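Local coordinates for leucine-rich repeat protein TpLRR (Treponema pallidum, PDB 6MLX) that is of unknown function but, as a secreted, probably periplasmic leucine-rich repeat protein, may serve in binding or recognition, at residues A[129-134]-A[149-154]; A[154-159]-A[175-180]. All blocks are in the same frame, centred on the assembly; numbering follows the deposited sequence.

Contact 1. Residues A[129-134]-A[149-154]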
loop_
_atom_site.group_PDB
_atom_site.type_symbol
_atom_site.label_atom_id
_atom_site.label_comp_id
_atom_site.label_asym_id
_atom_site.label_seq_id
_atom_site.Cartn_x
_atom_site.Cartn_y
_atom_site.Cartn_z
ATOM N N VAL A 129 -2.531 -1.126 11.485
ATOM C CA VAL A 129 -3.674 -0.958 12.383
ATOM C C VAL A 129 -4.797 -0.151 11.722
ATOM O O VAL A 129 -5.928 -0.618 11.633
ATOM C CB VAL A 129 -3.249 -0.321 13.729
ATOM C CG1 VAL A 129 -4.467 -0.075 14.570
ATOM C CG2 VAL A 129 -2.264 -1.240 14.445
ATOM N N ASP A 130 -4.516 1.088 11.338
ATOM C CA ASP A 130 -5.510 1.960 10.722
ATOM C C ASP A 130 -5.079 2.248 9.292
ATOM O O ASP A 130 -3.887 2.425 9.024
ATOM C CB ASP A 130 -5.673 3.300 11.473
ATOM C CG ASP A 130 -6.295 3.154 12.863
ATOM O OD1 ASP A 130 -7.044 2.195 13.114
ATOM O OD2 ASP A 130 -6.052 4.050 13.706
ATOM N N VAL A 131 -6.044 2.293 8.371
ATOM C CA VAL A 131 -5.790 2.843 7.041
ATOM C C VAL A 131 -6.958 3.728 6.635
ATOM O O VAL A 131 -8.131 3.408 6.866
ATOM C CB VAL A 131 -5.489 1.777 5.951
ATOM C CG1 VAL A 131 -5.515 0.389 6.490
ATOM C CG2 VAL A 131 -6.397 1.926 4.718
ATOM N N VAL A 132 -6.605 4.869 6.067
ATOM C CA VAL A 132 -7.549 5.840 5.549
ATOM C C VAL A 132 -7.250 5.979 4.072
ATOM O O VAL A 132 -6.158 6.413 3.698
ATOM C CB VAL A 132 -7.422 7.191 6.262
ATOM C CG1 VAL A 132 -8.292 8.231 5.575
ATOM C CG2 VAL A 132 -7.782 7.028 7.738
ATOM N N LEU A 133 -8.203 5.601 3.242
ATOM C CA LEU A 133 -8.015 5.697 1.806
ATOM C C LEU A 133 -8.604 7.020 1.330
ATOM O O LEU A 133 -9.808 7.243 1.502
ATOM C CB LEU A 133 -8.671 4.520 1.100
ATOM C CG LEU A 133 -8.139 3.128 1.501
ATOM C CD1 LEU A 133 -9.013 1.997 0.974
ATOM C CD2 LEU A 133 -6.687 2.936 1.042
ATOM N N PRO A 134 -7.803 7.925 0.768
ATOM C CA PRO A 134 -8.347 9.196 0.263
ATOM C C PRO A 134 -9.342 8.985 -0.871
ATOM O O PRO A 134 -9.386 7.936 -1.517
ATOM C CB PRO A 134 -7.102 9.941 -0.237
ATOM C CG PRO A 134 -5.943 9.242 0.430
ATOM C CD PRO A 134 -6.358 7.813 0.538
ATOM N N ALA A 149 -3.547 -8.940 9.950
ATOM C CA ALA A 149 -4.204 -9.504 11.126
ATOM C C ALA A 149 -4.438 -8.472 12.223
ATOM O O ALA A 149 -5.260 -8.716 13.112
ATOM C CB ALA A 149 -3.389 -10.677 11.677
ATOM N N GLU A 150 -3.748 -7.339 12.192
ATOM C CA GLU A 150 -3.962 -6.301 13.189
ATOM C C GLU A 150 -4.789 -5.125 12.672
ATOM O O GLU A 150 -5.069 -4.191 13.442
ATOM C CB GLU A 150 -2.617 -5.813 13.732
ATOM C CG GLU A 150 -1.891 -6.865 14.604
ATOM C CD GLU A 150 -2.584 -7.179 15.922
ATOM O OE1 GLU A 150 -3.463 -6.403 16.364
ATOM O OE2 GLU A 150 -2.262 -8.229 16.523
ATOM N N LEU A 151 -5.187 -5.156 11.397
ATOM C CA LEU A 151 -6.001 -4.119 10.782
ATOM C C LEU A 151 -7.346 -3.980 11.482
ATOM O O LEU A 151 -8.191 -4.872 11.377
ATOM C CB LEU A 151 -6.217 -4.434 9.303
ATOM C CG LEU A 151 -7.029 -3.425 8.497
ATOM C CD1 LEU A 151 -6.418 -2.043 8.657
ATOM C CD2 LEU A 151 -7.056 -3.855 7.045
ATOM N N ALA A 152 -7.558 -2.863 12.180
ATOM C CA ALA A 152 -8.775 -2.639 12.945
ATOM C C ALA A 152 -9.778 -1.736 12.235
ATOM O O ALA A 152 -10.986 -1.905 12.418
ATOM C CB ALA A 152 -8.434 -2.035 14.315
ATOM N N SER A 153 -9.309 -0.796 11.422
ATOM C CA SER A 153 -10.151 0.264 10.884
ATOM C C SER A 153 -9.706 0.625 9.476
ATOM O O SER A 153 -8.528 0.920 9.256
ATOM C CB SER A 153 -10.086 1.515 11.775
ATOM O OG SER A 153 -10.871 2.555 11.228
ATOM N N VAL A 154 -10.651 0.635 8.541
ATOM C CA VAL A 154 -10.411 1.044 7.161
ATOM C C VAL A 154 -11.488 2.039 6.764
ATOM O O VAL A 154 -12.684 1.744 6.888
ATOM C CB VAL A 154 -10.428 -0.148 6.182
ATOM C CG1 VAL A 154 -10.344 0.357 4.738
ATOM C CG2 VAL A 154 -9.292 -1.103 6.475
HETATM O O HOH W 1 -9.619 4.099 9.501
#
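Val129 O accepts two backbone N-H groups: Ala152 N at 2.8 Å, in the carbonyl plane, and Ser153 N, more weakly, at 3.4 Å. Val131 N donates to Ser153 O at 3.0 Å, nearly along the C=O axis. These bonds set Asp130 beside Ser153 and Val131 beside Val154 in parallel register. The Val131 and Val154 side chains lie side by side on the buried face. Leu151 reaches that face from the loop before strand 153-155, its CG anti to the backbone N (chi1 -179°). The Leu151 and Val131 side chains cross obliquely, with Leu151 CD1 3.4 Å from Val131 CG1. This Val131 methyl also eclipses its own backbone N (chi1 0°), so the spot looks strained as well as tight. On the other face, Asp130 OD1 rests against Ser153 CB at 3.4 Å. A water there donates to both Val131 O and Ser153 OG, and the same hydroxyl is hydrogen-bonded to Glu176. Such parallel strands one repeat apart, with inward Val and Leu, build the BspA-type leucine-rich repeat solenoid. Behind the buried face, Leu133 packs on Phe110 and Val154 on Phe168. Strand 130-132 is an edge strand of the three-strand parallel sheet, with strand 153-155 between it and strand 176-178.

Contact 2. Residues A[154-159]-A[175-180]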
loop_
_atom_site.group_PDB
_atom_site.type_symbol
_atom_site.label_atom_id
_atom_site.label_comp_id
_atom_site.label_asym_id
_atom_site.label_seq_id
_atom_site.Cartn_x
_atom_site.Cartn_y
_atom_site.Cartn_z
ATOM N N VAL A 154 -10.651 0.635 8.541
ATOM C CA VAL A 154 -10.411 1.044 7.161
ATOM C C VAL A 154 -11.488 2.039 6.764
ATOM O O VAL A 154 -12.684 1.744 6.888
ATOM C CB VAL A 154 -10.428 -0.148 6.182
ATOM C CG1 VAL A 154 -10.344 0.357 4.738
ATOM C CG2 VAL A 154 -9.292 -1.103 6.475
ATOM N N ARG A 155 -11.077 3.208 6.288
ATOM C CA ARG A 155 -11.999 4.150 5.671
ATOM C C ARG A 155 -11.843 4.035 4.160
ATOM O O ARG A 155 -10.737 4.194 3.631
ATOM C CB ARG A 155 -11.755 5.585 6.132
ATOM C CG ARG A 155 -12.750 6.614 5.534
ATOM C CD ARG A 155 -12.280 8.062 5.782
ATOM N NE ARG A 155 -12.092 8.340 7.206
ATOM C CZ ARG A 155 -11.352 9.335 7.696
ATOM N NH1 ARG A 155 -10.712 10.172 6.882
ATOM N NH2 ARG A 155 -11.241 9.485 9.008
ATOM N N LEU A 156 -12.943 3.743 3.482
ATOM C CA LEU A 156 -12.949 3.575 2.042
ATOM C C LEU A 156 -13.038 4.927 1.335
ATOM O O LEU A 156 -13.507 5.912 1.915
ATOM C CB LEU A 156 -14.129 2.700 1.633
ATOM C CG LEU A 156 -14.120 1.259 2.149
ATOM C CD1 LEU A 156 -15.498 0.658 1.966
ATOM C CD2 LEU A 156 -13.081 0.445 1.412
ATOM N N PRO A 157 -12.598 4.998 0.073
ATOM C CA PRO A 157 -12.862 6.205 -0.723
ATOM C C PRO A 157 -14.365 6.379 -0.894
ATOM O O PRO A 157 -15.114 5.406 -0.999
ATOM C CB PRO A 157 -12.178 5.910 -2.068
ATOM C CG PRO A 157 -11.366 4.697 -1.859
ATOM C CD PRO A 157 -12.009 3.930 -0.749
ATOM N N VAL A 158 -14.808 7.633 -0.940
ATOM C CA VAL A 158 -16.243 7.913 -0.978
ATOM C C VAL A 158 -16.913 7.270 -2.201
ATOM O O VAL A 158 -18.038 6.771 -2.112
ATOM C CB VAL A 158 -16.488 9.438 -0.905
ATOM C CG1 VAL A 158 -16.311 10.083 -2.248
ATOM C CG2 VAL A 158 -17.862 9.727 -0.372
ATOM N N GLY A 159 -16.245 7.243 -3.343
ATOM C CA GLY A 159 -16.969 6.796 -4.521
ATOM C C GLY A 159 -16.816 5.332 -4.894
ATOM O O GLY A 159 -17.176 4.935 -6.012
ATOM N N VAL A 175 -12.862 -4.225 12.560
ATOM C CA VAL A 175 -14.144 -3.931 13.182
ATOM C C VAL A 175 -14.825 -2.695 12.619
ATOM O O VAL A 175 -16.032 -2.506 12.848
ATOM C CB VAL A 175 -14.003 -3.804 14.721
ATOM C CG1 VAL A 175 -13.406 -5.066 15.321
ATOM C CG2 VAL A 175 -13.153 -2.632 15.064
ATOM N N GLU A 176 -14.132 -1.835 11.884
ATOM C CA GLU A 176 -14.686 -0.571 11.419
ATOM C C GLU A 176 -14.385 -0.401 9.940
ATOM O O GLU A 176 -13.233 -0.522 9.513
ATOM C CB GLU A 176 -14.122 0.609 12.210
ATOM C CG GLU A 176 -14.661 1.956 11.788
ATOM C CD GLU A 176 -14.083 3.087 12.628
ATOM O OE1 GLU A 176 -12.876 3.383 12.523
ATOM O OE2 GLU A 176 -14.824 3.662 13.424
ATOM N N LEU A 177 -15.429 -0.110 9.169
ATOM C CA LEU A 177 -15.336 0.072 7.726
ATOM C C LEU A 177 -16.074 1.370 7.426
ATOM O O LEU A 177 -17.299 1.378 7.287
ATOM C CB LEU A 177 -15.923 -1.115 6.991
ATOM C CG LEU A 177 -15.762 -1.124 5.478
ATOM C CD1 LEU A 177 -14.297 -1.050 5.121
ATOM C CD2 LEU A 177 -16.400 -2.375 4.890
ATOM N N GLY A 178 -15.330 2.473 7.380
ATOM C CA GLY A 178 -15.941 3.768 7.159
ATOM C C GLY A 178 -16.181 4.057 5.689
ATOM O O GLY A 178 -15.557 3.474 4.797
ATOM N N ASN A 179 -17.125 4.972 5.436
ATOM C CA ASN A 179 -17.450 5.368 4.068
ATOM C C ASN A 179 -17.959 4.192 3.257
ATOM O O ASN A 179 -17.623 4.045 2.083
ATOM C CB ASN A 179 -16.247 5.978 3.350
ATOM C CG ASN A 179 -16.223 7.445 3.449
ATOM O OD1 ASN A 179 -17.166 8.039 3.946
ATOM N ND2 ASN A 179 -15.154 8.061 2.962
ATOM N N LEU A 180 -18.703 3.314 3.895
ATOM C CA LEU A 180 -19.329 2.235 3.154
ATOM C C LEU A 180 -20.425 2.839 2.285
ATOM O O LEU A 180 -21.243 3.615 2.787
ATOM C CB LEU A 180 -19.895 1.197 4.111
ATOM C CG LEU A 180 -20.271 -0.169 3.550
ATOM C CD1 LEU A 180 -19.134 -0.801 2.753
ATOM C CD2 LEU A 180 -20.692 -1.080 4.708
HETATM O O HOH W 2 -19.095 6.022 0.064
#
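The two segments run parallel, with Val154 opposite Leu177 and Arg155 opposite Gly178, and three backbone bonds join them in a ladder. Val154 N donates to Glu176 O at 3.0 Å, and Gly178 N returns a bond to Val154 O at 2.8 Å. Leu156 N then meets Gly178 O at 2.9 Å, with the donor 43° above the carbonyl plane. Past the strands, the positive phi of Asn179 (61°) and its chi1 of -94° bring Asn179 CB within 3.1 Å of Leu156 O. Asn179 ND2 donates to Leu156 O at 2.9 Å, nearly along the C=O axis and in the plane of its own amide, a local feature here. The aliphatic part of Arg155 crosses this amide obliquely, with Arg155 CG 3.8 Å from Asn179 ND2. On the inner face, Leu177 CD1 reaches back to Leu156, just past strand 153-155, 3.8 Å from Leu156 CG. Leu156 CD1 also meets Leu180 CD1, tip to tip, at 4.0 Å. A water donates to both Val158 O and Asn179 O. Helix 199-207 covers Leu177 and Leu180 through Leu201. Short parallel strands one repeat (23 residues) apart, with leucines turned inward, are characteristic of a leucine-rich repeat solenoid.

How the contacts relate
Contacts 1 and 2 are successive steps of one parallel sheet. Both use strand 153-155 and share Val154, and their centres lie about 9 Å apart. Each is partly buried, with Val131, Val154 and Leu177 on the inner face and Asp130, Ser153 and Arg155 on the outer. Contact 1 opens with Val129 O taking two N-H groups, and its ladder continues at Arg155, inside the range of contact 2, where Arg155 bonds through its backbone to Val131 and Leu133. In contact 2 a side-chain amide extends the ladder beyond the strands. Contact 2 lies farther from the chain centre, next to helix 199-207. Val132 of contact 1 packs against the Arg155 guanidinium.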